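Similar to hydroxylamine oxidoreductase (Kuenenia stuttgartiensis, PDB 6H5L) probably works as a multiheme reductase, the HAO-like cytochrome c subunit of an anammox complex that carries electrons along an extended chain of hemes. Local coordinates at residues 159-165 with 293-298; 372-376 with 488-492; 400-404 with 449-454. All blocks are in the same frame, centred on the assembly; numbering follows the deposited sequence.

Interaction 1. Residues 159-165 with 293-298; sequences EFLRERE and IHNPVM. With HEC (heme c), chain G.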
loop_
_atom_site.group_PDB
_atom_site.type_symbol
_atom_site.label_atom_id
_atom_site.label_comp_id
_atom_site.label_asym_id
_atom_site.label_seq_id
_atom_site.Cartn_x
_atom_site.Cartn_y
_atom_site.Cartn_z
ATOM N N GLU A 159 18.037 10.192 40.835
ATOM C CA GLU A 159 17.634 8.805 41.049
ATOM C C GLU A 159 18.813 7.854 40.907
ATOM O O GLU A 159 18.860 6.820 41.582
ATOM C CB GLU A 159 16.511 8.425 40.084
ATOM C CG GLU A 159 15.181 9.100 40.391
ATOM C CD GLU A 159 14.059 8.635 39.482
ATOM O OE1 GLU A 159 14.320 7.811 38.581
ATOM O OE2 GLU A 159 12.912 9.093 39.670
ATOM N N PHE A 160 19.772 8.182 40.038
ATOM C CA PHE A 160 21.022 7.432 40.005
ATOM C C PHE A 160 21.817 7.648 41.285
ATOM O O PHE A 160 22.414 6.708 41.823
ATOM C CB PHE A 160 21.843 7.840 38.781
ATOM C CG PHE A 160 23.194 7.184 38.709
ATOM C CD1 PHE A 160 23.320 5.874 38.273
ATOM C CD2 PHE A 160 24.338 7.881 39.061
ATOM C CE1 PHE A 160 24.561 5.268 38.202
ATOM C CE2 PHE A 160 25.582 7.281 38.992
ATOM C CZ PHE A 160 25.693 5.973 38.562
ATOM N N LEU A 161 21.832 8.885 41.789
ATOM C CA LEU A 161 22.521 9.194 43.035
ATOM C C LEU A 161 21.907 8.469 44.226
ATOM O O LEU A 161 22.589 8.275 45.238
ATOM C CB LEU A 161 22.508 10.706 43.272
ATOM C CG LEU A 161 23.811 11.369 43.718
ATOM C CD1 LEU A 161 24.904 11.166 42.679
ATOM C CD2 LEU A 161 23.593 12.852 43.984
ATOM N N ARG A 162 20.640 8.060 44.126
ATOM C CA ARG A 162 19.975 7.356 45.216
ATOM C C ARG A 162 20.500 5.939 45.426
ATOM O O ARG A 162 20.067 5.281 46.380
ATOM C CB ARG A 162 18.465 7.312 44.975
ATOM C CG ARG A 162 17.762 8.649 45.169
ATOM C CD ARG A 162 16.261 8.454 45.298
ATOM N NE ARG A 162 15.928 7.616 46.446
ATOM C CZ ARG A 162 14.743 7.049 46.640
ATOM N NH1 ARG A 162 13.769 7.221 45.758
ATOM N NH2 ARG A 162 14.533 6.302 47.716
ATOM N N GLU A 163 21.405 5.447 44.575
ATOM C CA GLU A 163 22.012 4.144 44.825
ATOM C C GLU A 163 22.815 4.143 46.118
ATOM O O GLU A 163 23.007 3.084 46.727
ATOM C CB GLU A 163 22.910 3.738 43.656
ATOM C CG GLU A 163 22.170 3.431 42.367
ATOM C CD GLU A 163 23.073 2.831 41.309
ATOM O OE1 GLU A 163 22.551 2.357 40.277
ATOM O OE2 GLU A 163 24.305 2.831 41.511
ATOM N N ARG A 164 23.296 5.315 46.544
ATOM C CA ARG A 164 24.041 5.430 47.791
ATOM C C ARG A 164 23.239 4.949 48.996
ATOM O O ARG A 164 23.832 4.565 50.011
ATOM C CB ARG A 164 24.482 6.891 47.980
ATOM C CG ARG A 164 25.198 7.186 49.290
ATOM C CD ARG A 164 25.885 8.548 49.290
ATOM N NE ARG A 164 27.121 8.539 48.511
ATOM C CZ ARG A 164 27.365 9.332 47.473
ATOM N NH1 ARG A 164 26.462 10.224 47.086
ATOM N NH2 ARG A 164 28.521 9.244 46.827
ATOM N N GLU A 165 21.908 4.928 48.894
ATOM C CA GLU A 165 21.071 4.599 50.044
ATOM C C GLU A 165 21.180 3.132 50.446
ATOM O O GLU A 165 20.941 2.797 51.612
ATOM C CB GLU A 165 19.615 4.954 49.746
ATOM C CG GLU A 165 19.363 6.448 49.662
ATOM C CD GLU A 165 17.966 6.784 49.184
ATOM O OE1 GLU A 165 17.749 7.939 48.761
ATOM O OE2 GLU A 165 17.089 5.896 49.229
ATOM N N ILE A 293 12.218 3.563 39.130
ATOM C CA ILE A 293 13.320 4.461 39.454
ATOM C C ILE A 293 14.467 4.190 38.490
ATOM O O ILE A 293 14.652 3.065 38.018
ATOM C CB ILE A 293 13.754 4.300 40.933
ATOM C CG1 ILE A 293 14.754 5.386 41.335
ATOM C CG2 ILE A 293 14.322 2.907 41.182
ATOM C CD1 ILE A 293 15.066 5.403 42.821
ATOM N N HIS A 294 15.239 5.238 38.196
ATOM C CA HIS A 294 16.342 5.168 37.234
ATOM C C HIS A 294 17.621 4.662 37.910
ATOM O O HIS A 294 18.673 5.303 37.894
ATOM C CB HIS A 294 16.551 6.532 36.580
ATOM C CG HIS A 294 17.580 6.545 35.490
ATOM N ND1 HIS A 294 18.785 7.201 35.616
ATOM C CD2 HIS A 294 17.581 5.994 34.251
ATOM C CE1 HIS A 294 19.486 7.051 34.506
ATOM N NE2 HIS A 294 18.780 6.323 33.660
ATOM N N ASN A 295 17.503 3.483 38.528
ATOM C CA ASN A 295 18.631 2.708 39.038
ATOM C C ASN A 295 18.130 1.315 39.405
ATOM O O ASN A 295 16.980 1.163 39.837
ATOM C CB ASN A 295 19.303 3.392 40.235
ATOM C CG ASN A 295 18.661 3.033 41.563
ATOM O OD1 ASN A 295 18.876 1.945 42.101
ATOM N ND2 ASN A 295 17.892 3.961 42.113
ATOM N N PRO A 296 18.949 0.277 39.239
ATOM C CA PRO A 296 18.465 -1.107 39.387
ATOM C C PRO A 296 18.744 -1.783 40.728
ATOM O O PRO A 296 18.503 -2.990 40.827
ATOM C CB PRO A 296 19.237 -1.821 38.274
ATOM C CG PRO A 296 20.563 -1.118 38.265
ATOM C CD PRO A 296 20.296 0.324 38.640
ATOM N N VAL A 297 19.233 -1.071 41.743
ATOM C CA VAL A 297 19.816 -1.711 42.919
ATOM C C VAL A 297 18.973 -1.552 44.176
ATOM O O VAL A 297 19.382 -2.039 45.241
ATOM C CB VAL A 297 21.245 -1.194 43.175
ATOM C CG1 VAL A 297 22.054 -1.211 41.889
ATOM C CG2 VAL A 297 21.201 0.211 43.762
ATOM N N MET A 298 17.808 -0.905 44.095
ATOM C CA MET A 298 17.108 -0.509 45.317
ATOM C C MET A 298 16.523 -1.696 46.079
ATOM O O MET A 298 16.362 -1.618 47.303
ATOM C CB MET A 298 16.003 0.495 44.994
ATOM C CG MET A 298 16.496 1.792 44.373
ATOM S SD MET A 298 17.814 2.580 45.318
ATOM C CE MET A 298 16.971 2.944 46.855
HETATM FE FE HEC G . 19.754 6.309 31.903
HETATM C CHA HEC G . 16.514 6.440 30.769
HETATM C CHB HEC G . 20.000 9.716 31.515
HETATM C CHC HEC G . 22.815 6.298 33.512
HETATM C CHD HEC G . 19.711 2.912 31.948
HETATM N NA HEC G . 18.496 7.800 31.253
HETATM C C1A HEC G . 17.189 7.632 30.842
HETATM C C2A HEC G . 16.647 8.928 30.496
HETATM C C3A HEC G . 17.603 9.836 30.702
HETATM C C4A HEC G . 18.789 9.148 31.182
HETATM C CMA HEC G . 17.459 11.352 30.464
HETATM C CAA HEC G . 15.212 9.201 29.993
HETATM C CBA HEC G . 15.178 9.283 28.470
HETATM C CGA HEC G . 13.764 9.555 28.025
HETATM O O1A HEC G . 12.825 9.325 28.830
HETATM O O2A HEC G . 13.573 9.998 26.862
HETATM N NB HEC G . 21.186 7.730 32.357
HETATM C C1B HEC G . 21.004 9.094 32.229
HETATM C C2B HEC G . 22.054 9.752 32.979
HETATM C C3B HEC G . 22.836 8.813 33.525
HETATM C C4B HEC G . 22.304 7.522 33.145
HETATM C CMB HEC G . 22.218 11.280 33.099
HETATM C CAB HEC G . 24.081 9.027 34.416
HETATM C CBB HEC G . 23.668 9.539 35.815
HETATM N NC HEC G . 21.033 4.875 32.599
HETATM C C1C HEC G . 22.237 5.077 33.246
HETATM C C2C HEC G . 22.720 3.792 33.707
HETATM C C3C HEC G . 21.938 2.852 33.162
HETATM C C4C HEC G . 20.810 3.514 32.527
HETATM C CMC HEC G . 24.122 3.569 34.321
HETATM C CAC HEC G . 22.111 1.324 33.311
HETATM C CBC HEC G . 21.893 0.910 34.784
HETATM N ND HEC G . 18.349 4.895 31.374
HETATM C C1D HEC G . 18.525 3.534 31.612
HETATM C C2D HEC G . 17.247 2.879 31.448
HETATM C C3D HEC G . 16.250 3.981 31.082
HETATM C C4D HEC G . 17.025 5.196 31.059
HETATM C CMD HEC G . 16.939 1.381 31.606
HETATM C CAD HEC G . 14.739 3.830 30.807
HETATM C CBD HEC G . 13.996 4.411 32.008
HETATM C CGD HEC G . 12.554 3.977 32.027
HETATM O O1D HEC G . 11.879 4.197 33.065
HETATM O O2D HEC G . 12.079 3.409 31.011
#
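This is a heme-ligand loop of a multiheme cytochrome c, laid against helix 154-161 and the 3-10 segment 162-165. Leaving strand 291-292, Ile-293 pushes its CD1 to 3.7 Å from NH1 of Arg-162, whose guanidinium also pairs with Glu-165 and Glu-287. His-294, the centre of an inverse gamma turn, is one axial ligand: its NE2 lies 2.0 Å from the heme iron, which His-213 also binds, making a bis-histidine site. Glu-159 OE1 fixes the backbone here by accepting from His-294 N at 2.8 Å, while Phe-160 brings CD2 to 3.7 Å from heme CBB. Asn-295 turns toward the helix; its ND2 donates a weak hydrogen bond to Glu-159 O (3.1 Å), and its OD1 accepts from Val-297 N at 3.1 Å, an Asx turn. Pro-296 and Val-297 touch a second heme c, so the loop bridges two cofactors. Val-297 CG2 packs on Glu-163 CG at 3.6 Å; the carboxylate of Glu-163 bonds to Leu-172 N. Finally, Met-298 sets SD 3.7 Å from Arg-162 O.

Interaction 2. Residues 372-376 with 488-492; sequences QAHTL and QAPMM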
loop_
_atom_site.group_PDB
_atom_site.type_symbol
_atom_site.label_atom_id
_atom_site.label_comp_id
_atom_site.label_asym_id
_atom_site.label_seq_id
_atom_site.Cartn_x
_atom_site.Cartn_y
_atom_site.Cartn_z
ATOM N N GLN A 372 21.437 -22.963 52.447
ATOM C CA GLN A 372 22.226 -24.188 52.386
ATOM C C GLN A 372 23.555 -23.963 51.675
ATOM O O GLN A 372 24.542 -24.641 51.982
ATOM C CB GLN A 372 21.421 -25.300 51.705
ATOM C CG GLN A 372 21.093 -25.063 50.239
ATOM C CD GLN A 372 22.178 -25.572 49.309
ATOM O OE1 GLN A 372 22.718 -26.661 49.504
ATOM N NE2 GLN A 372 22.508 -24.780 48.295
ATOM N N ALA A 373 23.605 -23.018 50.733
ATOM C CA ALA A 373 24.863 -22.729 50.052
ATOM C C ALA A 373 25.842 -22.018 50.980
ATOM O O ALA A 373 27.031 -22.363 51.018
ATOM C CB ALA A 373 24.607 -21.899 48.794
ATOM N N HIS A 374 25.362 -21.026 51.740
ATOM C CA HIS A 374 26.215 -20.397 52.744
ATOM C C HIS A 374 26.626 -21.375 53.831
ATOM O O HIS A 374 27.739 -21.273 54.359
ATOM C CB HIS A 374 25.506 -19.187 53.358
ATOM C CG HIS A 374 25.795 -17.897 52.655
ATOM N ND1 HIS A 374 24.889 -17.280 51.821
ATOM C CD2 HIS A 374 26.894 -17.110 52.661
ATOM C CE1 HIS A 374 25.417 -16.167 51.344
ATOM N NE2 HIS A 374 26.635 -16.041 51.839
ATOM N N THR A 375 25.746 -22.312 54.184
ATOM C CA THR A 375 26.122 -23.369 55.115
ATOM C C THR A 375 27.232 -24.233 54.535
ATOM O O THR A 375 28.194 -24.574 55.233
ATOM C CB THR A 375 24.900 -24.228 55.466
ATOM O OG1 THR A 375 23.961 -23.442 56.215
ATOM C CG2 THR A 375 25.308 -25.449 56.284
ATOM N N LEU A 376 27.115 -24.595 53.254
ATOM C CA LEU A 376 28.144 -25.406 52.611
ATOM C C LEU A 376 29.479 -24.673 52.571
ATOM O O LEU A 376 30.538 -25.281 52.769
ATOM C CB LEU A 376 27.698 -25.790 51.200
ATOM C CG LEU A 376 28.600 -26.742 50.410
ATOM C CD1 LEU A 376 28.707 -28.086 51.111
ATOM C CD2 LEU A 376 28.084 -26.917 48.989
ATOM N N GLN A 488 25.659 -25.515 42.612
ATOM C CA GLN A 488 25.760 -26.514 43.672
ATOM C C GLN A 488 26.777 -27.601 43.338
ATOM O O GLN A 488 27.656 -27.908 44.151
ATOM C CB GLN A 488 24.384 -27.131 43.928
ATOM C CG GLN A 488 24.316 -28.028 45.154
ATOM C CD GLN A 488 24.260 -27.244 46.451
ATOM O OE1 GLN A 488 24.250 -26.014 46.447
ATOM N NE2 GLN A 488 24.218 -27.957 47.572
ATOM N N ALA A 489 26.658 -28.214 42.159
ATOM C CA ALA A 489 27.538 -29.335 41.828
ATOM C C ALA A 489 29.015 -28.950 41.836
ATOM O O ALA A 489 29.820 -29.707 42.406
ATOM C CB ALA A 489 27.115 -29.954 40.490
ATOM N N PRO A 490 29.445 -27.829 41.242
ATOM C CA PRO A 490 30.853 -27.428 41.413
ATOM C C PRO A 490 31.211 -27.090 42.848
ATOM O O PRO A 490 32.355 -27.327 43.260
ATOM C CB PRO A 490 30.981 -26.203 40.498
ATOM C CG PRO A 490 29.911 -26.373 39.492
ATOM C CD PRO A 490 28.769 -26.994 40.232
ATOM N N MET A 491 30.273 -26.533 43.621
ATOM C CA MET A 491 30.532 -26.286 45.037
ATOM C C MET A 491 30.856 -27.580 45.768
ATOM O O MET A 491 31.774 -27.621 46.595
ATOM C CB MET A 491 29.335 -25.594 45.686
ATOM C CG MET A 491 29.439 -24.082 45.733
ATOM S SD MET A 491 28.252 -23.350 46.874
ATOM C CE MET A 491 26.705 -23.808 46.099
ATOM N N MET A 492 30.105 -28.646 45.482
ATOM C CA MET A 492 30.410 -29.944 46.070
ATOM C C MET A 492 31.763 -30.459 45.604
ATOM O O MET A 492 32.447 -31.168 46.351
ATOM C CB MET A 492 29.312 -30.948 45.721
ATOM C CG MET A 492 27.983 -30.672 46.396
ATOM S SD MET A 492 28.085 -30.765 48.194
ATOM C CE MET A 492 26.361 -30.586 48.644
#
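Leu-376 sits at the middle of this contact, its CA-to-CB bond aimed at the opposing helix. Its CD2 reaches 3.8 Å from Met-491 CB and 3.9 Å from Met-492 SD, so one methyl group meets two consecutive methionines. A turn earlier, the small Ala-373 faces the Met-491 side chain, and Ala-373 CB lies 3.9 Å from Met-491 CE. Helices 356-389 and 480-513 run here side by side in the same direction, part of the long-helix bundle of this HAO-like protein; the local axes cross at 15° and come no closer than 11.3 Å, a gap filled by long side chains. Tyr-467 and Lys-468 of helix 455-476 also pack on Met-491. Toward the polar edge, two glutamine amides pair reciprocally: Gln-488 NE2 donates to Gln-372 OE1 and Gln-372 NE2 to Gln-488 OE1, both at 2.8 Å. Gln-372 NE2 also bonds to Phe-369 O, and Gly-195 of a second subunit packs on both glutamines.

Interaction 3. Residues 400-404 with 449-454; sequences RDPYP and MQDNPS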
loop_
_atom_site.group_PDB
_atom_site.type_symbol
_atom_site.label_atom_id
_atom_site.label_comp_id
_atom_site.label_asym_id
_atom_site.label_seq_id
_atom_site.Cartn_x
_atom_site.Cartn_y
_atom_site.Cartn_z
ATOM N N ARG A 400 55.919 -16.961 53.801
ATOM C CA ARG A 400 55.226 -16.568 52.583
ATOM C C ARG A 400 54.942 -15.075 52.653
ATOM O O ARG A 400 55.046 -14.451 53.713
ATOM C CB ARG A 400 53.937 -17.375 52.379
ATOM C CG ARG A 400 52.793 -17.008 53.312
ATOM C CD ARG A 400 51.631 -17.975 53.130
ATOM N NE ARG A 400 50.356 -17.400 53.547
ATOM C CZ ARG A 400 49.179 -17.987 53.359
ATOM N NH1 ARG A 400 49.116 -19.169 52.761
ATOM N NH2 ARG A 400 48.064 -17.395 53.766
ATOM N N ASP A 401 54.586 -14.506 51.501
ATOM C CA ASP A 401 54.315 -13.080 51.430
ATOM C C ASP A 401 53.157 -12.710 52.356
ATOM O O ASP A 401 52.253 -13.518 52.592
ATOM C CB ASP A 401 53.985 -12.664 49.998
ATOM C CG ASP A 401 55.221 -12.363 49.177
ATOM O OD1 ASP A 401 56.338 -12.451 49.727
ATOM O OD2 ASP A 401 55.074 -12.041 47.977
ATOM N N PRO A 402 53.161 -11.494 52.898
ATOM C CA PRO A 402 52.049 -11.070 53.760
ATOM C C PRO A 402 50.784 -10.781 52.972
ATOM O O PRO A 402 50.749 -10.958 51.750
ATOM C CB PRO A 402 52.594 -9.803 54.431
ATOM C CG PRO A 402 53.571 -9.261 53.444
ATOM C CD PRO A 402 54.209 -10.462 52.800
ATOM N N TYR A 403 49.739 -10.349 53.671
ATOM C CA TYR A 403 48.520 -9.912 53.006
ATOM C C TYR A 403 48.854 -8.789 52.023
ATOM O O TYR A 403 49.745 -7.976 52.295
ATOM C CB TYR A 403 47.499 -9.439 54.044
ATOM C CG TYR A 403 46.121 -9.134 53.499
ATOM C CD1 TYR A 403 45.182 -10.143 53.322
ATOM C CD2 TYR A 403 45.756 -7.836 53.170
ATOM C CE1 TYR A 403 43.919 -9.866 52.828
ATOM C CE2 TYR A 403 44.497 -7.549 52.675
ATOM C CZ TYR A 403 43.582 -8.568 52.506
ATOM O OH TYR A 403 42.327 -8.289 52.014
ATOM N N PRO A 404 48.183 -8.727 50.872
ATOM C CA PRO A 404 48.560 -7.743 49.848
ATOM C C PRO A 404 48.529 -6.315 50.378
ATOM O O PRO A 404 47.538 -5.868 50.960
ATOM C CB PRO A 404 47.518 -7.963 48.743
ATOM C CG PRO A 404 46.411 -8.743 49.387
ATOM C CD PRO A 404 47.082 -9.590 50.416
ATOM N N MET A 449 50.730 -14.051 45.060
ATOM C CA MET A 449 51.997 -13.603 45.608
ATOM C C MET A 449 52.858 -14.821 45.936
ATOM O O MET A 449 52.533 -15.955 45.567
ATOM C CB MET A 449 51.745 -12.704 46.820
ATOM C CG MET A 449 51.021 -11.414 46.468
ATOM S SD MET A 449 50.619 -10.416 47.909
ATOM C CE MET A 449 49.565 -11.557 48.796
ATOM N N GLN A 450 53.970 -14.596 46.630
ATOM C CA GLN A 450 54.931 -15.664 46.898
ATOM C C GLN A 450 54.309 -16.659 47.870
ATOM O O GLN A 450 54.289 -16.435 49.082
ATOM C CB GLN A 450 56.227 -15.085 47.452
ATOM C CG GLN A 450 57.435 -15.983 47.276
ATOM C CD GLN A 450 57.864 -16.095 45.827
ATOM O OE1 GLN A 450 57.517 -17.053 45.138
ATOM N NE2 GLN A 450 58.625 -15.112 45.357
ATOM N N ASP A 451 53.795 -17.768 47.329
ATOM C CA ASP A 451 53.155 -18.827 48.112
ATOM C C ASP A 451 51.990 -18.295 48.945
ATOM O O ASP A 451 51.718 -18.790 50.042
ATOM C CB ASP A 451 54.171 -19.552 48.999
ATOM C CG ASP A 451 55.194 -20.333 48.192
ATOM O OD1 ASP A 451 54.792 -21.026 47.232
ATOM O OD2 ASP A 451 56.399 -20.248 48.511
ATOM N N ASN A 452 51.290 -17.290 48.425
ATOM C CA ASN A 452 50.139 -16.702 49.099
ATOM C C ASN A 452 49.149 -16.207 48.051
ATOM O O ASN A 452 49.456 -15.267 47.305
ATOM C CB ASN A 452 50.578 -15.562 50.024
ATOM C CG ASN A 452 49.431 -14.989 50.840
ATOM O OD1 ASN A 452 48.309 -15.495 50.808
ATOM N ND2 ASN A 452 49.715 -13.930 51.588
ATOM N N PRO A 453 47.948 -16.802 47.961
ATOM C CA PRO A 453 47.438 -17.867 48.832
ATOM C C PRO A 453 47.999 -19.252 48.531
ATOM O O PRO A 453 48.793 -19.422 47.603
ATOM C CB PRO A 453 45.937 -17.843 48.550
ATOM C CG PRO A 453 45.862 -17.439 47.124
ATOM C CD PRO A 453 46.950 -16.408 46.952
ATOM N N SER A 454 47.578 -20.231 49.328
ATOM C CA SER A 454 47.913 -21.624 49.097
ATOM C C SER A 454 46.893 -22.245 48.143
ATOM O O SER A 454 45.973 -21.584 47.657
ATOM C CB SER A 454 47.973 -22.390 50.418
ATOM O OG SER A 454 46.729 -22.340 51.097
#
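Arg-400 starts with a p chi1 and then runs almost fully extended, which lays its side chain along the backbone at Asp-451 and Asn-452, toward Ser-454: Arg-400 CD is 3.2 Å from Asp-451 O, and Asn-452 OD1 sits over one face of the guanidinium. The charged end goes on to a salt bridge with Glu-457, and Ser-454, the N-cap of helix 455-476, hydrogen-bonds to the same carboxylate through OG. Asp-401, chi1 m, points its carboxylate across so that OD2 accepts from Gln-450 N at 3.1 Å; Arg-190 pairs with that same oxygen. Asp-401 N donates to Gln-450 O, also at 3.1 Å. The loop between helices 356-389 and 406-412 thus meets the one between helices 443-446 and 455-476, at a type II beta turn, Met-449 to Asn-452, with Asp-451 at positive phi; after it comes a cis peptide between Asn-452 and Pro-453. Asn-452 takes chi1 t, which carries its ND2 across to Asp-401 O at 2.8 Å while OD1 bonds to Tyr-443. Met-449 extends through a t chi2 and bends at chi3, placing CE 3.6 Å from Pro-404 CD. At the turn's tip, Gln-499 OE1 of a third subunit accepts from Asp-451 N.

Overall arrangement
Interaction 1 closes before the other two begin, and it lies among the hemes, with its centre 13 Å from that of the chain. Interactions 2 and 3 belong to the later, helix-rich part: helix 356-389 carries residues 372-376 and precedes the loop of 400-404, while 449-454 leads into helix 455-476, which packs on interaction 2. Along the sequence, interaction 3 falls entirely between the two segments of interaction 2. The centres of interactions 1 and 2 are 31 Å apart. Those of interactions 2 and 3 are 26 Å apart. Interactions 1 and 3, with centres 38 Å apart, flank the chain's centre. Thus one contact builds heme sites, while the other two join helices and loops beside neighbouring subunits.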